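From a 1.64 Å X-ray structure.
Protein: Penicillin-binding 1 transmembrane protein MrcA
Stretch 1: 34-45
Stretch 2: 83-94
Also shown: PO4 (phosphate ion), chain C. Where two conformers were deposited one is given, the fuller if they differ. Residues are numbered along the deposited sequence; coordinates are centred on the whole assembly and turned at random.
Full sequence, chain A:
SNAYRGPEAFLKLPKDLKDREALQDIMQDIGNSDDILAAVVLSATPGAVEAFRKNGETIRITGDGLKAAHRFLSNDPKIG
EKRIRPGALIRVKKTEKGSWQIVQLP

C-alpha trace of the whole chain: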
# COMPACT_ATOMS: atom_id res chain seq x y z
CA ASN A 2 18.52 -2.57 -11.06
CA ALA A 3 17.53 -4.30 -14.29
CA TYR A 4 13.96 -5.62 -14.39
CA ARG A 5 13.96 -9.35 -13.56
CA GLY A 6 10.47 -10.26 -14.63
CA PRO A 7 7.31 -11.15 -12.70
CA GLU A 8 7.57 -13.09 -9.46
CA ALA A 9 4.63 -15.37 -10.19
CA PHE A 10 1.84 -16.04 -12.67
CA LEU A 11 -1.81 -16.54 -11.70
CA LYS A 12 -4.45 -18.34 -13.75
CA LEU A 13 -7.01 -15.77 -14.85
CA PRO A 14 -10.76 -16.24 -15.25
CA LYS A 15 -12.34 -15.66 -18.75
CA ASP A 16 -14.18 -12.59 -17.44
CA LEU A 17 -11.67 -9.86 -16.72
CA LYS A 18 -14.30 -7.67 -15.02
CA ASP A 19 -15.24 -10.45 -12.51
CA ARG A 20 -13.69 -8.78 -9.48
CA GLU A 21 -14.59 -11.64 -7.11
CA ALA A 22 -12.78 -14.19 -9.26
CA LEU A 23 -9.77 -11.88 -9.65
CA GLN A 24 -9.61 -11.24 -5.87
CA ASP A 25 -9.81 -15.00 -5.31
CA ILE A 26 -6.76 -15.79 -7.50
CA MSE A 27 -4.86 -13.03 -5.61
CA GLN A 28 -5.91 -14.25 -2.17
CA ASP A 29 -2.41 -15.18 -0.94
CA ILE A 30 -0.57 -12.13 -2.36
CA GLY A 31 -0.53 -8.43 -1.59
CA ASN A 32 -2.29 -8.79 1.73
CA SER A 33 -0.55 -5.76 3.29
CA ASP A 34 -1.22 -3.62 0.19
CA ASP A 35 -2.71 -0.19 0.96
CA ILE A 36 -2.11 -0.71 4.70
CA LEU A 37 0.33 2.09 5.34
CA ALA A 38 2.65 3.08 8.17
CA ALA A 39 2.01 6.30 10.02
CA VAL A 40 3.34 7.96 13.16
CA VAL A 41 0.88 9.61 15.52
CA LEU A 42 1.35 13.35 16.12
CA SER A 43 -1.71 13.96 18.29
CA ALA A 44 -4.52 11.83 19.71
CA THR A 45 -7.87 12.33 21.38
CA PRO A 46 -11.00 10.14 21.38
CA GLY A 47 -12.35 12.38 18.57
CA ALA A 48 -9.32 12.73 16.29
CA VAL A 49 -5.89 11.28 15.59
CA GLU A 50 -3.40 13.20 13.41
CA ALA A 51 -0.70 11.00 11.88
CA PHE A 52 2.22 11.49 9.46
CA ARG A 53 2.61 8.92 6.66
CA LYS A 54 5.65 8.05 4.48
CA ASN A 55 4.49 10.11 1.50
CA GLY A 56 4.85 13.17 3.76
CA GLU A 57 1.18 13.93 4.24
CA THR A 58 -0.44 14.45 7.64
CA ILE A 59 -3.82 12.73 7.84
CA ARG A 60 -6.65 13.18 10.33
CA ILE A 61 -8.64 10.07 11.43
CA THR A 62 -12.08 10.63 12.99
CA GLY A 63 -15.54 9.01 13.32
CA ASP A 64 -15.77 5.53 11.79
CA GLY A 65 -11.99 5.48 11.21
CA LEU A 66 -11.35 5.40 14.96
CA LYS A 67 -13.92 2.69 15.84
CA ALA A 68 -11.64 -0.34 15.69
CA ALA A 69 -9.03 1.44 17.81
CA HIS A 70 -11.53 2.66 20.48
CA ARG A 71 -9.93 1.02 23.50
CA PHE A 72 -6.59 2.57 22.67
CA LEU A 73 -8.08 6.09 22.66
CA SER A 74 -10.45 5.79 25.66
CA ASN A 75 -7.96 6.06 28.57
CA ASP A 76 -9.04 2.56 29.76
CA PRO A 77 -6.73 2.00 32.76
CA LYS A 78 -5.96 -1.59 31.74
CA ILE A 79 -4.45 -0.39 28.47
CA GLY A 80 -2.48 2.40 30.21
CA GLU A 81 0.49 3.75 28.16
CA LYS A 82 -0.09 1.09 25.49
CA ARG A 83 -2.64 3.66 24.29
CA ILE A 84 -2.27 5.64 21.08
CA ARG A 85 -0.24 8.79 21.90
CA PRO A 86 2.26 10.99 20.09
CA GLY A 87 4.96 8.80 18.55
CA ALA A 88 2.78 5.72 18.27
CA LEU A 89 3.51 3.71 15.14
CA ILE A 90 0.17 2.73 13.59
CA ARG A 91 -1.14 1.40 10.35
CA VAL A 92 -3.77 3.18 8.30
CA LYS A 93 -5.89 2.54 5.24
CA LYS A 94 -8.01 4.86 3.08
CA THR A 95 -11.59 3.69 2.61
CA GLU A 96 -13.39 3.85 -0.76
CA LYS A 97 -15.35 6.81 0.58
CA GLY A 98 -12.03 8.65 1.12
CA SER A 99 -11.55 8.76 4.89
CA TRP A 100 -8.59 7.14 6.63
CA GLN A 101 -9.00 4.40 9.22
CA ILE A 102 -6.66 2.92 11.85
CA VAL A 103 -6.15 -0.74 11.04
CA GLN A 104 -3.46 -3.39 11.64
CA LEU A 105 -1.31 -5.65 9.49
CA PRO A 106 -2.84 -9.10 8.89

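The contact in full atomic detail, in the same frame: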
# COMPACT_ATOMS: atom_id res chain seq x y z
N ASP A 34 -1.11 -4.76 1.11
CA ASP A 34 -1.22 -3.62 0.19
C ASP A 34 -2.25 -2.60 0.71
O ASP A 34 -3.32 -2.97 1.20
CB ASP A 34 -1.62 -4.09 -1.21
CG ASP A 34 -0.45 -4.69 -2.01
OD1 ASP A 34 0.68 -4.80 -1.48
OD2 ASP A 34 -0.75 -5.05 -3.18
N ASP A 35 -1.88 -1.34 0.59
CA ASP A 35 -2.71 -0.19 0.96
C ASP A 35 -2.83 0.02 2.46
O ASP A 35 -3.54 0.94 2.90
CB ASP A 35 -4.08 -0.26 0.33
CG ASP A 35 -4.04 -0.50 -1.22
OD1 ASP A 35 -3.40 0.33 -1.89
OD2 ASP A 35 -4.67 -1.48 -1.69
N ILE A 36 -2.18 -0.83 3.23
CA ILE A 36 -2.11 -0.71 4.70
C ILE A 36 -0.78 -0.07 4.99
O ILE A 36 0.28 -0.72 4.91
CB ILE A 36 -2.25 -2.07 5.44
CG1 ILE A 36 -3.61 -2.67 5.09
CG2 ILE A 36 -2.13 -1.84 6.98
CD1 ILE A 36 -3.86 -4.05 5.67
N LEU A 37 -0.84 1.22 5.33
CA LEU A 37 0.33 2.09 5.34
C LEU A 37 0.79 2.45 6.74
O LEU A 37 0.00 2.53 7.65
CB LEU A 37 0.00 3.39 4.62
CG LEU A 37 -0.61 3.24 3.24
CD1 LEU A 37 -0.77 4.59 2.60
CD2 LEU A 37 0.21 2.26 2.35
N ALA A 38 2.08 2.66 6.89
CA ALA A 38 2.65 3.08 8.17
C ALA A 38 2.36 4.55 8.40
O ALA A 38 2.41 5.39 7.50
CB ALA A 38 4.19 2.81 8.24
N ALA A 39 2.12 4.91 9.67
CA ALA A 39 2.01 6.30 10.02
C ALA A 39 2.46 6.47 11.47
O ALA A 39 2.33 5.56 12.28
CB ALA A 39 0.59 6.85 9.84
N VAL A 40 2.96 7.64 11.78
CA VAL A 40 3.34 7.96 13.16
C VAL A 40 2.38 8.99 13.71
O VAL A 40 2.14 10.03 13.08
CB VAL A 40 4.80 8.47 13.31
CG1 VAL A 40 5.06 9.72 12.47
CG2 VAL A 40 5.12 8.77 14.77
N VAL A 41 1.85 8.72 14.88
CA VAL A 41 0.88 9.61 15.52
C VAL A 41 1.55 10.91 16.01
O VAL A 41 2.61 10.87 16.66
CB VAL A 41 0.10 8.90 16.64
CG1 VAL A 41 -0.79 9.94 17.46
CG2 VAL A 41 -0.75 7.75 16.03
N LEU A 42 0.93 12.02 15.65
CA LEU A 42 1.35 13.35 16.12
C LEU A 42 0.49 13.86 17.28
O LEU A 42 0.98 14.56 18.15
CB LEU A 42 1.27 14.37 14.97
CG LEU A 42 2.08 13.94 13.73
CD1 LEU A 42 1.98 15.03 12.66
CD2 LEU A 42 3.53 13.57 14.03
N SER A 43 -0.82 13.60 17.25
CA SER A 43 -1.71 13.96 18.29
C SER A 43 -2.83 12.95 18.35
O SER A 43 -3.18 12.36 17.34
CB SER A 43 -2.25 15.35 18.04
OG SER A 43 -3.17 15.37 17.00
N ALA A 44 -3.43 12.79 19.54
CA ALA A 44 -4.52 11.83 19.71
C ALA A 44 -5.46 12.22 20.80
O ALA A 44 -5.05 12.58 21.90
CB ALA A 44 -4.00 10.45 19.99
N THR A 45 -6.73 12.19 20.45
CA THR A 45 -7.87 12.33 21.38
C THR A 45 -8.92 11.28 20.99
O THR A 45 -8.85 10.70 19.90
CB THR A 45 -8.50 13.72 21.29
OG1 THR A 45 -9.23 13.84 20.06
CG2 THR A 45 -7.43 14.85 21.39
N ARG A 83 -1.70 2.87 25.09
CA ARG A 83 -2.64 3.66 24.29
C ARG A 83 -1.94 4.40 23.15
O ARG A 83 -0.74 4.65 23.21
CB ARG A 83 -3.40 4.65 25.15
CG ARG A 83 -2.59 5.79 25.61
CD ARG A 83 -3.37 6.70 26.57
NE ARG A 83 -2.42 7.71 27.00
CZ ARG A 83 -2.17 8.88 26.39
NH1 ARG A 83 -2.81 9.29 25.27
NH2 ARG A 83 -1.23 9.66 26.92
N ILE A 84 -2.72 4.76 22.16
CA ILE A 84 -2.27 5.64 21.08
C ILE A 84 -1.97 7.03 21.65
O ILE A 84 -2.79 7.61 22.39
CB ILE A 84 -3.32 5.70 19.99
CG1 ILE A 84 -3.40 4.33 19.29
CG2 ILE A 84 -3.01 6.83 18.97
CD1 ILE A 84 -4.65 4.06 18.50
N ARG A 85 -0.80 7.55 21.31
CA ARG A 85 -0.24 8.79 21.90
C ARG A 85 0.80 9.31 20.91
O ARG A 85 1.25 8.56 20.04
CB ARG A 85 0.41 8.54 23.28
CG ARG A 85 1.93 8.10 23.28
CD ARG A 85 2.59 8.19 24.69
NE ARG A 85 4.04 7.99 24.65
CZ ARG A 85 4.67 6.85 24.96
NH1 ARG A 85 4.01 5.81 25.45
NH2 ARG A 85 6.00 6.79 24.85
N PRO A 86 1.23 10.57 21.05
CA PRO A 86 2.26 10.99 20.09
C PRO A 86 3.50 10.10 20.03
O PRO A 86 4.11 9.78 21.08
CB PRO A 86 2.61 12.41 20.54
CG PRO A 86 1.43 12.86 21.26
CD PRO A 86 0.83 11.67 21.93
N GLY A 87 3.87 9.72 18.82
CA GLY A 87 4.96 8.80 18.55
C GLY A 87 4.52 7.38 18.26
O GLY A 87 5.31 6.59 17.79
N ALA A 88 3.26 7.07 18.53
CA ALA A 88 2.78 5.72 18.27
C ALA A 88 2.91 5.42 16.80
O ALA A 88 2.47 6.20 15.97
CB ALA A 88 1.35 5.59 18.72
N LEU A 89 3.48 4.26 16.49
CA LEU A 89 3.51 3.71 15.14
C LEU A 89 2.24 2.90 14.92
O LEU A 89 1.96 1.90 15.60
CB LEU A 89 4.76 2.82 14.95
CG LEU A 89 4.90 2.14 13.58
CD1 LEU A 89 4.96 3.16 12.45
CD2 LEU A 89 6.12 1.22 13.60
N ILE A 90 1.44 3.37 13.96
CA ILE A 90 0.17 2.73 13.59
C ILE A 90 0.14 2.38 12.15
O ILE A 90 1.04 2.75 11.38
CB ILE A 90 -1.05 3.64 13.96
CG1 ILE A 90 -0.96 5.00 13.27
CG2 ILE A 90 -1.08 3.81 15.54
CD1 ILE A 90 -2.23 5.81 13.31
N ARG A 91 -0.90 1.68 11.76
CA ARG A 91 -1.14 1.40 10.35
C ARG A 91 -2.49 1.99 10.00
O ARG A 91 -3.45 1.92 10.78
CB ARG A 91 -1.16 -0.12 10.10
CG ARG A 91 0.14 -0.81 10.54
CD ARG A 91 1.34 -0.57 9.61
NE ARG A 91 2.53 -1.08 10.27
CZ ARG A 91 3.74 -1.14 9.73
NH1 ARG A 91 3.94 -0.78 8.48
NH2 ARG A 91 4.76 -1.59 10.48
N VAL A 92 -2.56 2.51 8.80
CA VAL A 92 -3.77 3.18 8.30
C VAL A 92 -4.13 2.74 6.90
O VAL A 92 -3.25 2.36 6.10
CB VAL A 92 -3.59 4.71 8.34
CG1 VAL A 92 -3.37 5.15 9.77
CG2 VAL A 92 -2.39 5.14 7.50
N LYS A 93 -5.42 2.85 6.59
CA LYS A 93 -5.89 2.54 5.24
C LYS A 93 -6.99 3.55 4.87
O LYS A 93 -7.86 3.83 5.69
CB LYS A 93 -6.45 1.12 5.24
CG LYS A 93 -6.86 0.56 3.89
CD LYS A 93 -7.34 -0.87 4.03
CE LYS A 93 -7.97 -1.43 2.78
NZ LYS A 93 -7.42 -1.00 1.52
N LYS A 94 -7.03 3.91 3.60
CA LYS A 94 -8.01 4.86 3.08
C LYS A 94 -9.22 4.06 2.58
O LYS A 94 -9.06 3.14 1.76
CB LYS A 94 -7.38 5.69 1.98
CG LYS A 94 -8.22 6.89 1.57
CD LYS A 94 -7.54 7.66 0.46
CE LYS A 94 -8.10 9.04 0.27
NZ LYS A 94 -7.53 9.62 -0.96
P PO4 C . 7.63 -2.04 8.02
O1 PO4 C . 7.43 -2.15 9.50
O2 PO4 C . 9.08 -1.68 7.79
O3 PO4 C . 7.32 -3.38 7.37
O4 PO4 C . 6.76 -0.99 7.38
O HOH W 1 -4.93 2.96 1.79
O HOH W 2 -6.33 -2.98 -0.72
O HOH W 3 2.63 -0.76 5.97
O HOH W 4 -2.58 11.75 23.09

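Antiparallel pairing of the strand around Ala-39 with the strand around Ile-90 joins the two stretches, and backbone groups supply all six direct hydrogen bonds between them. At Leu-37 and Val-92 the bonds are reciprocal: Leu-37 N donates to Val-92 O (2.8 Å, nearly linear at 177°) and Val-92 N to Leu-37 O (2.8 Å). Two residues along, Ala-39 N reaches Ile-90 O at 3.0 Å, and Ile-90 N returns to Ala-39 O at 2.9 Å. The two carbonyls of this pair, Ala-39 O and Ile-90 O, lie 3.2 Å apart; both are acceptors, so no bond joins them, and each is satisfied by the opposing amide.

The ladder then meets a type II turn from Arg-85 to Ala-88. Val-41 N donates to Ala-88 O (2.8 Å), whereas Val-41 O accepts a hydrogen bond from Gly-87 N (2.8 Å, 174°), while Ala-88 N closes the turn on Arg-85 O (2.9 Å). Gly-87 has phi 100° and psi -13°, where a CB would be jammed against the carbonyl oxygen of Pro-86. Several carbonyls also receive a CA-H contact; the shortest runs from Arg-91 CA to Leu-37 O, 3.1 Å.

Between the hydrogen-bonded pairs, Ala-38 faces Arg-91 and Val-40 faces Leu-89 across narrower CA spacings, both 4.7 Å. The other face is apolar: Ala-39 CB lies 4.2 Å from both Ile-90 CG1 and Val-92 CG2. Val-41 continues this packing, its CG2 lying 3.7 Å from Ile-90 CD1 and 3.8 Å from Ile-84 CG2. Ala-44 CB also meets Ile-84 CG2, at 3.9 Å, beyond the corner at Leu-42.

Water completes the polar groups at the margins. Water 1 donates to Asp-35 O (2.7 Å) and accepts from Lys-94 N (2.9 Å), carrying the connection past the last direct backbone bond. Asp-35 OD2 and Lys-93 NZ are 4.3 Å apart, too far for a salt bridge; water 2 links them, 2.4 Å from Asp-35 OD2 and 3.2 Å from Lys-93 NZ. At the far end, water 4 donates to Ala-44 O (2.9 Å) and accepts from Arg-83 NH1 (3.3 Å).

Arg-91 is heavily engaged. Its NH1 donates to water 3 (2.8 Å), which lies 2.6 Å from Ile-36 O, and to phosphate O4 (3.0 Å, 176°); Arg-91 NH2 donates to phosphate O1 (2.9 Å). The ion, probably from the crystallisation liquor, is thus held by two guanidinium nitrogens, while Arg-91 NE is satisfied elsewhere in the structure.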